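Local coordinates for lysosome-associated membrane glycoprotein 2 (Mus musculus, PDB 5GV3) that acts, as a lysosomal membrane glycoprotein whose first lumenal domain is given here, in lysosome biogenesis and autophagy and directly inhibits the proton channel TMEM175, at residues A[109-114]-A[131-136]; A[68-73]-A[84-89]; A[20-25]-A[136-141]; A[58-63]-A[72-77]. All coordinates share one frame; numbering follows the deposited sequence.

Within this first lumenal domain, contacts 4 and 2 follow one another through the antiparallel sheet of strands 59-64, 68-76, 81-91 and 106-117; they share V72 and N73 on strand 68-76, and their centres lie about 9 Å apart. Contact 3 belongs to the other sheet, pairing strands 11-28 and 136-146 and closing a chain loop inside which the other three contacts are nested in the order 4, 2, 1. Contact 1 bridges the sheets at one margin, its centre about 10 Å from that of contact 2 and about 9 Å from that of contact 3. Contacts 2 and 3 face each other across the core, where W70 meets F22 and Y140, while N-glycans sit on outer faces.

Contact 1: residues A[109-114]-A[131-136]; sequences VKNPEN and YNLTPV
V109 and L133 meet through methyl and methylene groups, V109 CG1 lying 3.7 Å from L133 CB. The other V109 branch, CG2, which stands anti to the carbonyl carbon, reaches V136 CG2 at 3.6 Å, the two valine side chains sliding past each other in opposite directions. L133 spreads its fork over the neighbouring residues: CD1 packs near the N111 amide and the carbonyl oxygen of K110, whereas CD2 touches P112 CD at 3.9 Å. This is the close apolar half of the contact. No hydrogen bond crosses between 109-114 and 131-136, so packing, almost all of it between side chains, joins them: the margin of the sheet containing strand 106-117 is laid against the hairpin of strands 129-133 and 136-146, whose turn carries a cis peptide bond before P135. In that hairpin L133 and V136 exchange backbone hydrogen bonds. Farther along, the contact becomes polar. The N111 amide lies over one face of the Y131 ring, ND2 3.6 Å from CG, with the amide and ring planes 67° apart. N111 OD1 accepts from E113 N at 2.8 Å, an Asx turn that fixes the amide, and ND2 also makes a weak hydrogen bond to Q138 OE1. E113, partly exposed, comes to the ring edge instead, OE1 3.7 Å from Y131 CE2; CG is anti to the backbone N (chi1 -176°), and the chain then bends at chi2. On the solvent side, K110 directs its CB away from 131-136, and P112 is exposed.

Contact 2: residues A[68-73]-A[84-89]; sequences VSWAVN and HDIVLS. With NAG (2-acetamido-2-deoxy-beta-D-glucopyranose), chain O.
S69 and S89 form a hydrogen-bonded antiparallel pair in the hairpin of strands 68-76 and 81-91, the central two strands of a four-stranded sheet. The backbone ladder continues through A71 with V87 and N73 with H84, each pair joined by two hydrogen bonds. Between the last two pairs the register slips by one residue, a beta bulge on the 84-89 side at which D85 adopts positive backbone angles (phi 54°, psi 47°). Weaker CA-H...O contacts accompany the ladder, such as W70 CA to V87 O at 3.3 Å.

Apolar contacts gather on the face bearing W70 and L88. L88 CD1 presses tightly on V68 CG1, 3.5 Å away, and also lies at the edge of the W70 indole. I86 CG2 approaches that ring obliquely, 3.5 Å from NE1, while I86 CG1 packs beside V72 CG2. W70 NE1 is hydrogen-bonded to Y140 OH of the facing sheet, and its ring meets that of F22.

The opposite face carries the serines, A71, V87 and the polar glycan site. N73 is N-glycosylated, its ND2 bonded covalently to C1 of the sugar. That same nitrogen donates to D85 at the bulge, the carboxylate accepting through the anti lone pair of OD2 at 2.6 Å with an N-H...O angle of 137°.

Contact 3: residues A[20-25]-A[136-141]; sequences MNFTIT and VVQKYW. With NAG (2-acetamido-2-deoxy-beta-D-glucopyranose), chain M; NAG (2-acetamido-2-deoxy-beta-D-glucopyranose), chain P.
M20 and Y140 pair on the inner face of the antiparallel ladder between strands 11-28 and 136-146, M20 CB lying 3.8 Å from Y140 CD1. N21 with K139 and T23 with V137 are the hydrogen-bonded pairs; in the second, each bond is 2.8 Å long. F22 sits between them on the inner face, its CD1 near Q138 CG and its CE1 3.8 Å from Y140 OH, both partners at the ring edge. The Y140 hydroxyl donates to Q138 OE1 at 2.5 Å from above the carbonyl plane, 49° out of it.

On the outer face, K139 can be followed atom by atom. CB lies 3.4 Å from N21 OD1; CG is 4.0 Å from that oxygen; CD passes the glycan on N21, 3.7 Å from its C5; and NZ, turned by the bend at chi4 (-64°), is hydrogen-bonded to T130 OG1. The sugar, attached through N21 ND2, also meets the W141 indole through its oxygens, O6 standing over one face toward the rim, 3.1 Å above the plane. The N-glycan thus lies along the strand pair that carries it. A water bridges N21 OD1, T23 OG1 and V137 O, and T23 OG1 is also hydrogen-bonded to T37 OG1.

Strand 11-28 is flanked by strand 32-39 as well as by 136-146, which in turn pairs with 129-133. Strand 81-91 of the other sheet packs on the inner face through L88, Y90 and I86.

Contact 4: residues A[58-63]-A[72-77]; sequences AKIMIQ and VNFTKE. With NAG (2-acetamido-2-deoxy-beta-D-glucopyranose), chain O.
I60 and F74 meet obliquely at the aromatic edge: I60 CD1 lies 3.7 Å from F74 CE2, and CG1 approaches the same ring carbon. I60 also packs through CB against V72 CG1, 3.7 Å away, the valine branch set between its backbone N and carbonyl carbon (chi1 57°). The carbonyl oxygen of A58 comes to another part of the F74 rim, near CD2 and close to the ring plane. F74 CG is anti to its carbonyl carbon (chi1 -49°), which sets CG beside the backbone N, 3.6 Å from A58 O.

Around this apolar group the backbones fix the spacing. I60 and V72 form a hydrogen-bonded antiparallel pair, with V72 N to I60 O at 3.0 Å and the return bond from I60 N to V72 O longer, at 3.3 Å. Beyond them K59 and N73 make a non-hydrogen-bonded pair, and F74 N gives a weak bond of 3.2 Å to A58 O. The ladder thus thins toward A58, where the strand gives way to loop. The two residues of the K59-N73 pair point to the outer face; K59 CB is 3.6 Å from V72 O, and its chain runs extended beyond CG. On that face T75 OG1 approaches the acetyl methyl C8 of the N73 glycan at 3.9 Å.

The contact belongs to the hairpin of strands 59-64 and 68-76, the former an outermost strand of its four-stranded sheet within this chain. L14 of strand 11-28, from the other sheet, packs on A58, I60 and F74, while I83 of strand 81-91 touches V72 and F74.

Contact 1: residues A[109-114]-A[131-136]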
# COMPACT_ATOMS: atom_id res chain seq x y z
N VAL A 109 8.32 -1.49 -8.89
CA VAL A 109 8.09 -0.08 -9.17
C VAL A 109 8.14 0.68 -7.86
O VAL A 109 7.56 0.25 -6.86
CB VAL A 109 6.75 0.16 -9.88
CG1 VAL A 109 6.55 1.63 -10.17
CG2 VAL A 109 6.72 -0.65 -11.17
N LYS A 110 8.87 1.78 -7.85
CA LYS A 110 9.02 2.57 -6.64
C LYS A 110 8.19 3.85 -6.74
O LYS A 110 8.08 4.47 -7.80
CB LYS A 110 10.50 2.87 -6.41
CG LYS A 110 10.90 2.98 -4.95
CD LYS A 110 12.42 2.96 -4.82
CE LYS A 110 12.97 1.58 -5.17
NZ LYS A 110 14.40 1.40 -4.79
N ASN A 111 7.61 4.25 -5.61
CA ASN A 111 6.81 5.46 -5.54
C ASN A 111 7.60 6.54 -4.84
O ASN A 111 8.08 6.34 -3.72
CB ASN A 111 5.49 5.17 -4.80
CG ASN A 111 4.47 6.28 -4.93
OD1 ASN A 111 4.81 7.46 -4.88
ND2 ASN A 111 3.21 5.90 -5.09
N PRO A 112 7.78 7.69 -5.51
CA PRO A 112 8.57 8.81 -4.96
C PRO A 112 7.85 9.56 -3.84
O PRO A 112 8.48 10.39 -3.18
CB PRO A 112 8.78 9.73 -6.17
CG PRO A 112 8.42 8.89 -7.37
CD PRO A 112 7.37 7.95 -6.89
N GLU A 113 6.56 9.28 -3.65
CA GLU A 113 5.77 10.00 -2.65
C GLU A 113 6.41 9.88 -1.28
O GLU A 113 6.90 8.82 -0.89
CB GLU A 113 4.33 9.48 -2.62
CG GLU A 113 3.40 10.25 -1.67
CD GLU A 113 3.28 11.72 -2.04
OE1 GLU A 113 3.21 12.04 -3.25
OE2 GLU A 113 3.26 12.57 -1.12
N ASN A 114 6.43 10.99 -0.57
CA ASN A 114 6.83 11.04 0.83
C ASN A 114 5.84 11.94 1.52
O ASN A 114 5.94 13.17 1.47
CB ASN A 114 8.26 11.55 0.98
CG ASN A 114 8.79 11.42 2.40
OD1 ASN A 114 8.06 11.61 3.37
ND2 ASN A 114 10.07 11.10 2.53
N TYR A 131 -1.53 7.41 -8.54
CA TYR A 131 -0.13 7.64 -8.84
C TYR A 131 0.23 6.95 -10.15
O TYR A 131 0.20 5.72 -10.26
CB TYR A 131 0.75 7.16 -7.70
CG TYR A 131 0.44 7.88 -6.40
CD1 TYR A 131 -0.54 7.40 -5.55
CD2 TYR A 131 1.11 9.05 -6.05
CE1 TYR A 131 -0.84 8.06 -4.37
CE2 TYR A 131 0.82 9.71 -4.88
CZ TYR A 131 -0.16 9.21 -4.04
OH TYR A 131 -0.46 9.86 -2.86
N ASN A 132 0.55 7.75 -11.16
CA ASN A 132 0.92 7.22 -12.46
C ASN A 132 2.41 6.90 -12.50
O ASN A 132 3.25 7.78 -12.68
CB ASN A 132 0.55 8.22 -13.56
CG ASN A 132 -0.92 8.60 -13.51
OD1 ASN A 132 -1.78 7.87 -14.01
ND2 ASN A 132 -1.22 9.74 -12.89
N LEU A 133 2.73 5.62 -12.28
CA LEU A 133 4.11 5.16 -12.26
C LEU A 133 4.35 4.12 -13.36
O LEU A 133 4.49 2.93 -13.06
CB LEU A 133 4.47 4.58 -10.89
CG LEU A 133 4.10 5.40 -9.65
CD1 LEU A 133 4.35 4.61 -8.37
CD2 LEU A 133 4.87 6.72 -9.63
N THR A 134 4.38 4.59 -14.60
CA THR A 134 4.55 3.74 -15.78
C THR A 134 5.61 2.66 -15.57
O THR A 134 6.73 2.96 -15.15
CB THR A 134 4.94 4.60 -17.00
OG1 THR A 134 3.90 5.56 -17.25
CG2 THR A 134 5.16 3.74 -18.25
N PRO A 135 5.27 1.39 -15.86
CA PRO A 135 4.04 0.86 -16.46
C PRO A 135 2.94 0.52 -15.47
O PRO A 135 2.09 -0.31 -15.79
CB PRO A 135 4.53 -0.42 -17.13
CG PRO A 135 5.57 -0.92 -16.19
CD PRO A 135 6.24 0.31 -15.59
N VAL A 136 2.93 1.15 -14.30
CA VAL A 136 1.93 0.81 -13.29
C VAL A 136 1.13 2.02 -12.83
O VAL A 136 1.69 3.05 -12.46
CB VAL A 136 2.59 0.16 -12.06
CG1 VAL A 136 1.54 -0.18 -11.03
CG2 VAL A 136 3.37 -1.09 -12.46

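Contact 2: residues A[68-73]-A[84-89]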
# COMPACT_ATOMS: atom_id res chain seq x y z
N VAL A 68 1.88 -10.70 -6.67
CA VAL A 68 2.03 -9.33 -6.24
C VAL A 68 2.28 -9.17 -4.75
O VAL A 68 1.59 -9.77 -3.92
CB VAL A 68 0.76 -8.53 -6.60
CG1 VAL A 68 0.82 -7.13 -6.04
CG2 VAL A 68 0.58 -8.48 -8.12
N SER A 69 3.29 -8.38 -4.42
CA SER A 69 3.56 -8.02 -3.05
C SER A 69 3.63 -6.49 -3.01
O SER A 69 3.86 -5.84 -4.02
CB SER A 69 4.86 -8.65 -2.55
OG SER A 69 5.97 -8.19 -3.30
N TRP A 70 3.39 -5.93 -1.83
CA TRP A 70 3.28 -4.48 -1.68
C TRP A 70 3.73 -4.10 -0.29
O TRP A 70 3.47 -4.81 0.68
CB TRP A 70 1.85 -4.02 -1.95
CG TRP A 70 1.62 -2.55 -1.81
CD1 TRP A 70 1.72 -1.61 -2.79
CD2 TRP A 70 1.27 -1.84 -0.62
NE1 TRP A 70 1.44 -0.37 -2.29
CE2 TRP A 70 1.16 -0.48 -0.95
CE3 TRP A 70 1.03 -2.23 0.71
CZ2 TRP A 70 0.83 0.50 -0.01
CZ3 TRP A 70 0.69 -1.25 1.64
CH2 TRP A 70 0.59 0.10 1.27
N ALA A 71 4.42 -2.97 -0.18
CA ALA A 71 4.96 -2.55 1.11
C ALA A 71 4.97 -1.03 1.25
O ALA A 71 4.94 -0.31 0.25
CB ALA A 71 6.37 -3.11 1.31
N VAL A 72 5.04 -0.56 2.49
CA VAL A 72 5.10 0.87 2.79
C VAL A 72 5.85 1.11 4.09
O VAL A 72 5.83 0.29 5.00
CB VAL A 72 3.68 1.51 2.86
CG1 VAL A 72 2.80 0.80 3.89
CG2 VAL A 72 3.74 3.01 3.12
N ASN A 73 6.54 2.25 4.16
CA ASN A 73 7.25 2.67 5.36
C ASN A 73 6.58 3.78 6.09
O ASN A 73 6.04 4.71 5.48
CB ASN A 73 8.65 3.18 5.05
CG ASN A 73 9.69 2.13 5.09
OD1 ASN A 73 9.50 1.05 5.65
ND2 ASN A 73 10.84 2.46 4.51
N HIS A 84 6.32 6.64 3.41
CA HIS A 84 7.46 6.68 2.51
C HIS A 84 7.75 5.29 1.92
O HIS A 84 7.26 4.28 2.43
CB HIS A 84 8.65 7.27 3.28
CG HIS A 84 9.96 7.22 2.55
ND1 HIS A 84 10.10 7.64 1.26
CD2 HIS A 84 11.18 6.83 2.97
CE1 HIS A 84 11.37 7.49 0.89
NE2 HIS A 84 12.03 6.98 1.90
N ASP A 85 8.53 5.24 0.84
CA ASP A 85 8.99 3.98 0.26
C ASP A 85 7.86 3.01 -0.08
O ASP A 85 7.93 1.83 0.25
CB ASP A 85 9.96 3.26 1.21
CG ASP A 85 11.20 4.08 1.51
OD1 ASP A 85 11.75 4.71 0.59
OD2 ASP A 85 11.62 4.09 2.68
N ILE A 86 6.83 3.51 -0.73
CA ILE A 86 5.78 2.63 -1.20
C ILE A 86 6.33 1.85 -2.38
O ILE A 86 6.81 2.44 -3.36
CB ILE A 86 4.52 3.40 -1.61
CG1 ILE A 86 3.97 4.20 -0.43
CG2 ILE A 86 3.46 2.44 -2.14
CD1 ILE A 86 2.82 5.12 -0.79
N VAL A 87 6.31 0.53 -2.27
CA VAL A 87 6.88 -0.33 -3.30
C VAL A 87 5.92 -1.44 -3.70
O VAL A 87 5.34 -2.12 -2.85
CB VAL A 87 8.20 -0.96 -2.82
CG1 VAL A 87 8.69 -1.98 -3.83
CG2 VAL A 87 9.25 0.11 -2.59
N LEU A 88 5.76 -1.62 -5.00
CA LEU A 88 5.00 -2.73 -5.55
C LEU A 88 5.93 -3.67 -6.30
O LEU A 88 6.74 -3.23 -7.11
CB LEU A 88 3.90 -2.22 -6.49
CG LEU A 88 3.05 -3.28 -7.19
CD1 LEU A 88 2.06 -3.87 -6.22
CD2 LEU A 88 2.33 -2.68 -8.39
N SER A 89 5.82 -4.96 -6.02
CA SER A 89 6.56 -5.97 -6.77
C SER A 89 5.58 -6.93 -7.42
O SER A 89 4.67 -7.44 -6.76
CB SER A 89 7.54 -6.73 -5.89
OG SER A 89 8.46 -5.85 -5.28
C1 NAG O . 12.00 1.64 4.43
C2 NAG O . 13.04 1.97 5.51
C3 NAG O . 14.31 1.15 5.28
C4 NAG O . 13.97 -0.33 5.12
C5 NAG O . 12.88 -0.50 4.07
C6 NAG O . 12.40 -1.92 3.89
C7 NAG O . 13.97 4.03 6.50
C8 NAG O . 14.18 5.50 6.31
N2 NAG O . 13.34 3.40 5.50
O3 NAG O . 15.22 1.34 6.36
O4 NAG O . 15.13 -1.06 4.72
O5 NAG O . 11.73 0.27 4.45
O6 NAG O . 11.23 -1.96 3.10
O7 NAG O . 14.36 3.44 7.50

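Contact 3: residues A[20-25]-A[136-141]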
# COMPACT_ATOMS: atom_id res chain seq x y z
N MET A 20 -7.01 -0.73 -2.37
CA MET A 20 -6.07 -0.43 -3.46
C MET A 20 -6.20 -1.36 -4.65
O MET A 20 -6.61 -2.51 -4.51
CB MET A 20 -4.63 -0.46 -2.93
CG MET A 20 -4.24 -1.78 -2.23
SD MET A 20 -2.48 -1.98 -1.83
CE MET A 20 -2.11 -0.45 -1.07
N ASN A 21 -5.92 -0.83 -5.84
CA ASN A 21 -5.80 -1.68 -7.01
C ASN A 21 -4.66 -1.16 -7.90
O ASN A 21 -4.19 -0.02 -7.73
CB ASN A 21 -7.16 -1.89 -7.75
CG ASN A 21 -7.73 -0.64 -8.41
OD1 ASN A 21 -7.04 0.33 -8.70
ND2 ASN A 21 -9.05 -0.71 -8.68
N PHE A 22 -4.17 -2.04 -8.76
CA PHE A 22 -3.00 -1.75 -9.59
C PHE A 22 -3.24 -2.10 -11.04
O PHE A 22 -3.56 -3.23 -11.38
CB PHE A 22 -1.79 -2.55 -9.09
CG PHE A 22 -1.45 -2.28 -7.65
CD1 PHE A 22 -0.89 -1.07 -7.28
CD2 PHE A 22 -1.71 -3.22 -6.68
CE1 PHE A 22 -0.59 -0.82 -5.95
CE2 PHE A 22 -1.42 -2.98 -5.35
CZ PHE A 22 -0.86 -1.77 -4.98
N THR A 23 -3.11 -1.10 -11.90
CA THR A 23 -3.26 -1.31 -13.32
C THR A 23 -1.88 -1.49 -13.94
O THR A 23 -1.09 -0.55 -13.98
CB THR A 23 -4.02 -0.15 -13.98
OG1 THR A 23 -5.26 0.04 -13.30
CG2 THR A 23 -4.31 -0.46 -15.44
N ILE A 24 -1.58 -2.71 -14.37
CA ILE A 24 -0.24 -3.05 -14.86
C ILE A 24 -0.22 -3.36 -16.35
O ILE A 24 -1.01 -4.17 -16.84
CB ILE A 24 0.34 -4.26 -14.10
CG1 ILE A 24 0.35 -3.99 -12.59
CG2 ILE A 24 1.76 -4.59 -14.61
CD1 ILE A 24 0.77 -5.18 -11.76
N THR A 25 0.68 -2.69 -17.07
CA THR A 25 0.92 -3.00 -18.47
C THR A 25 2.19 -3.81 -18.59
O THR A 25 3.24 -3.40 -18.10
CB THR A 25 1.04 -1.72 -19.33
OG1 THR A 25 -0.13 -0.91 -19.17
CG2 THR A 25 1.19 -2.09 -20.82
N VAL A 136 2.93 1.15 -14.30
CA VAL A 136 1.93 0.81 -13.29
C VAL A 136 1.13 2.02 -12.83
O VAL A 136 1.69 3.05 -12.46
CB VAL A 136 2.59 0.16 -12.06
CG1 VAL A 136 1.54 -0.18 -11.03
CG2 VAL A 136 3.37 -1.09 -12.46
N VAL A 137 -0.20 1.91 -12.88
CA VAL A 137 -1.05 2.92 -12.27
C VAL A 137 -1.56 2.41 -10.92
O VAL A 137 -2.27 1.41 -10.85
CB VAL A 137 -2.23 3.28 -13.19
CG1 VAL A 137 -3.22 4.20 -12.47
CG2 VAL A 137 -1.72 3.93 -14.46
N GLN A 138 -1.18 3.10 -9.84
CA GLN A 138 -1.59 2.73 -8.50
C GLN A 138 -2.74 3.60 -8.01
O GLN A 138 -2.71 4.82 -8.13
CB GLN A 138 -0.41 2.84 -7.53
CG GLN A 138 0.83 2.10 -8.01
CD GLN A 138 2.02 2.26 -7.09
OE1 GLN A 138 1.93 2.90 -6.04
NE2 GLN A 138 3.15 1.67 -7.47
N LYS A 139 -3.79 2.96 -7.49
CA LYS A 139 -4.92 3.69 -6.92
C LYS A 139 -5.16 3.28 -5.48
O LYS A 139 -5.20 2.09 -5.16
CB LYS A 139 -6.18 3.49 -7.77
CG LYS A 139 -6.13 4.17 -9.13
CD LYS A 139 -7.45 3.98 -9.88
CE LYS A 139 -7.45 4.70 -11.22
NZ LYS A 139 -7.35 6.17 -11.04
N TYR A 140 -5.30 4.27 -4.61
CA TYR A 140 -5.55 4.06 -3.18
C TYR A 140 -6.76 4.87 -2.74
O TYR A 140 -6.92 6.01 -3.16
CB TYR A 140 -4.33 4.48 -2.34
CG TYR A 140 -3.01 3.90 -2.80
CD1 TYR A 140 -2.58 2.67 -2.35
CD2 TYR A 140 -2.19 4.58 -3.70
CE1 TYR A 140 -1.38 2.13 -2.76
CE2 TYR A 140 -0.98 4.04 -4.12
CZ TYR A 140 -0.58 2.81 -3.64
OH TYR A 140 0.61 2.24 -4.02
N TRP A 141 -7.63 4.28 -1.91
CA TRP A 141 -8.78 5.01 -1.38
C TRP A 141 -9.37 4.38 -0.11
O TRP A 141 -8.92 3.34 0.35
CB TRP A 141 -9.86 5.14 -2.45
CG TRP A 141 -10.63 3.87 -2.77
CD1 TRP A 141 -11.86 3.50 -2.30
CD2 TRP A 141 -10.22 2.81 -3.66
NE1 TRP A 141 -12.24 2.28 -2.83
CE2 TRP A 141 -11.25 1.84 -3.66
CE3 TRP A 141 -9.08 2.60 -4.45
CZ2 TRP A 141 -11.16 0.67 -4.42
CZ3 TRP A 141 -8.99 1.43 -5.20
CH2 TRP A 141 -10.03 0.49 -5.18
C1 NAG M . -9.86 0.31 -9.31
C2 NAG M . -11.21 -0.25 -9.81
C3 NAG M . -12.02 0.86 -10.48
C4 NAG M . -12.14 2.06 -9.56
C5 NAG M . -10.77 2.51 -9.07
C6 NAG M . -10.84 3.62 -8.04
C7 NAG M . -11.38 -2.62 -10.42
C8 NAG M . -11.10 -3.66 -11.47
N2 NAG M . -11.01 -1.37 -10.71
O3 NAG M . -13.31 0.37 -10.82
O4 NAG M . -12.78 3.14 -10.24
O5 NAG M . -10.10 1.41 -8.43
O6 NAG M . -11.41 3.14 -6.84
O7 NAG M . -11.90 -2.91 -9.35
C1 NAG P . 5.20 -2.86 -24.77
C2 NAG P . 6.17 -2.83 -23.59
C3 NAG P . 7.58 -2.47 -24.05
C4 NAG P . 8.03 -3.37 -25.19
C5 NAG P . 7.00 -3.31 -26.32
C6 NAG P . 7.33 -4.21 -27.48
C7 NAG P . 5.01 -2.25 -21.50
C8 NAG P . 4.65 -1.15 -20.56
N2 NAG P . 5.72 -1.90 -22.57
O3 NAG P . 8.47 -2.62 -22.95
O4 NAG P . 9.29 -2.94 -25.68
O5 NAG P . 5.72 -3.73 -25.81
O6 NAG P . 6.17 -4.47 -28.25
O7 NAG P . 4.67 -3.42 -21.30
O HOH W 1 -5.05 1.09 -10.75

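Contact 4: residues A[58-63]-A[72-77]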
# COMPACT_ATOMS: atom_id res chain seq x y z
N ALA A 58 7.80 1.16 12.06
CA ALA A 58 6.60 0.37 11.64
C ALA A 58 6.27 0.30 10.15
O ALA A 58 6.13 1.31 9.48
CB ALA A 58 5.41 0.90 12.35
N LYS A 59 6.27 -0.92 9.62
CA LYS A 59 5.97 -1.17 8.21
C LYS A 59 4.71 -2.02 7.97
O LYS A 59 4.28 -2.80 8.82
CB LYS A 59 7.17 -1.84 7.52
CG LYS A 59 7.57 -3.23 8.05
CD LYS A 59 8.85 -3.78 7.37
CE LYS A 59 9.32 -5.07 8.05
NZ LYS A 59 10.58 -5.63 7.48
N ILE A 60 4.15 -1.88 6.78
CA ILE A 60 3.09 -2.76 6.35
C ILE A 60 3.51 -3.50 5.09
O ILE A 60 4.05 -2.90 4.16
CB ILE A 60 1.79 -2.00 6.07
CG1 ILE A 60 1.15 -1.55 7.38
CG2 ILE A 60 0.81 -2.87 5.30
CD1 ILE A 60 -0.04 -0.62 7.15
N MET A 61 3.29 -4.81 5.10
CA MET A 61 3.56 -5.62 3.93
C MET A 61 2.32 -6.43 3.52
O MET A 61 1.64 -6.99 4.37
CB MET A 61 4.74 -6.55 4.19
CG MET A 61 6.01 -5.81 4.56
SD MET A 61 7.39 -6.91 4.90
CE MET A 61 7.65 -7.62 3.27
N ILE A 62 2.00 -6.41 2.24
CA ILE A 62 0.84 -7.13 1.74
C ILE A 62 1.26 -8.13 0.66
O ILE A 62 1.97 -7.76 -0.26
CB ILE A 62 -0.22 -6.17 1.19
CG1 ILE A 62 -0.69 -5.21 2.30
CG2 ILE A 62 -1.38 -6.94 0.58
CD1 ILE A 62 -1.45 -5.90 3.44
N GLN A 63 0.84 -9.38 0.78
CA GLN A 63 1.10 -10.36 -0.28
C GLN A 63 -0.21 -10.84 -0.86
O GLN A 63 -1.21 -10.97 -0.16
CB GLN A 63 1.92 -11.55 0.23
CG GLN A 63 3.13 -11.19 1.07
CD GLN A 63 2.76 -10.80 2.49
OE1 GLN A 63 1.85 -11.37 3.08
NE2 GLN A 63 3.45 -9.81 3.03
N VAL A 72 5.04 -0.56 2.49
CA VAL A 72 5.10 0.87 2.79
C VAL A 72 5.85 1.11 4.09
O VAL A 72 5.83 0.29 5.00
CB VAL A 72 3.68 1.51 2.86
CG1 VAL A 72 2.80 0.80 3.89
CG2 VAL A 72 3.74 3.01 3.12
N ASN A 73 6.54 2.25 4.16
CA ASN A 73 7.25 2.67 5.36
C ASN A 73 6.58 3.78 6.09
O ASN A 73 6.04 4.71 5.48
CB ASN A 73 8.65 3.18 5.05
CG ASN A 73 9.69 2.13 5.09
OD1 ASN A 73 9.50 1.05 5.65
ND2 ASN A 73 10.84 2.46 4.51
N PHE A 74 6.66 3.70 7.41
CA PHE A 74 6.28 4.80 8.28
C PHE A 74 7.47 5.12 9.18
O PHE A 74 7.91 4.27 9.93
CB PHE A 74 5.03 4.46 9.10
CG PHE A 74 3.90 3.89 8.28
CD1 PHE A 74 3.05 4.73 7.57
CD2 PHE A 74 3.66 2.52 8.25
CE1 PHE A 74 2.00 4.21 6.81
CE2 PHE A 74 2.61 2.00 7.51
CZ PHE A 74 1.78 2.85 6.79
N THR A 75 8.02 6.32 9.06
CA THR A 75 9.19 6.71 9.84
C THR A 75 8.86 7.87 10.77
O THR A 75 8.46 8.94 10.32
CB THR A 75 10.38 7.12 8.96
OG1 THR A 75 10.77 6.01 8.14
CG2 THR A 75 11.55 7.53 9.84
N LYS A 76 9.05 7.66 12.07
CA LYS A 76 8.58 8.63 13.06
C LYS A 76 9.50 9.84 13.18
O LYS A 76 10.72 9.71 13.22
CB LYS A 76 8.43 7.94 14.41
CG LYS A 76 7.83 8.85 15.48
CD LYS A 76 7.50 8.08 16.74
CE LYS A 76 7.04 9.01 17.85
NZ LYS A 76 6.38 8.28 18.96
N GLU A 77 8.89 11.02 13.21
CA GLU A 77 9.52 12.32 13.49
C GLU A 77 10.45 12.83 12.38
O GLU A 77 11.52 13.38 12.64
CB GLU A 77 10.24 12.27 14.84
CG GLU A 77 9.26 12.28 16.00
CD GLU A 77 9.93 12.26 17.35
OE1 GLU A 77 11.17 12.40 17.40
OE2 GLU A 77 9.22 12.11 18.37
C1 NAG O . 12.00 1.64 4.43
C2 NAG O . 13.04 1.97 5.51
C3 NAG O . 14.31 1.15 5.28
C4 NAG O . 13.97 -0.33 5.12
C5 NAG O . 12.88 -0.50 4.07
C6 NAG O . 12.40 -1.92 3.89
C7 NAG O . 13.97 4.03 6.50
C8 NAG O . 14.18 5.50 6.31
N2 NAG O . 13.34 3.40 5.50
O3 NAG O . 15.22 1.34 6.36
O4 NAG O . 15.13 -1.06 4.72
O5 NAG O . 11.73 0.27 4.45
O6 NAG O . 11.23 -1.96 3.10
O7 NAG O . 14.36 3.44 7.50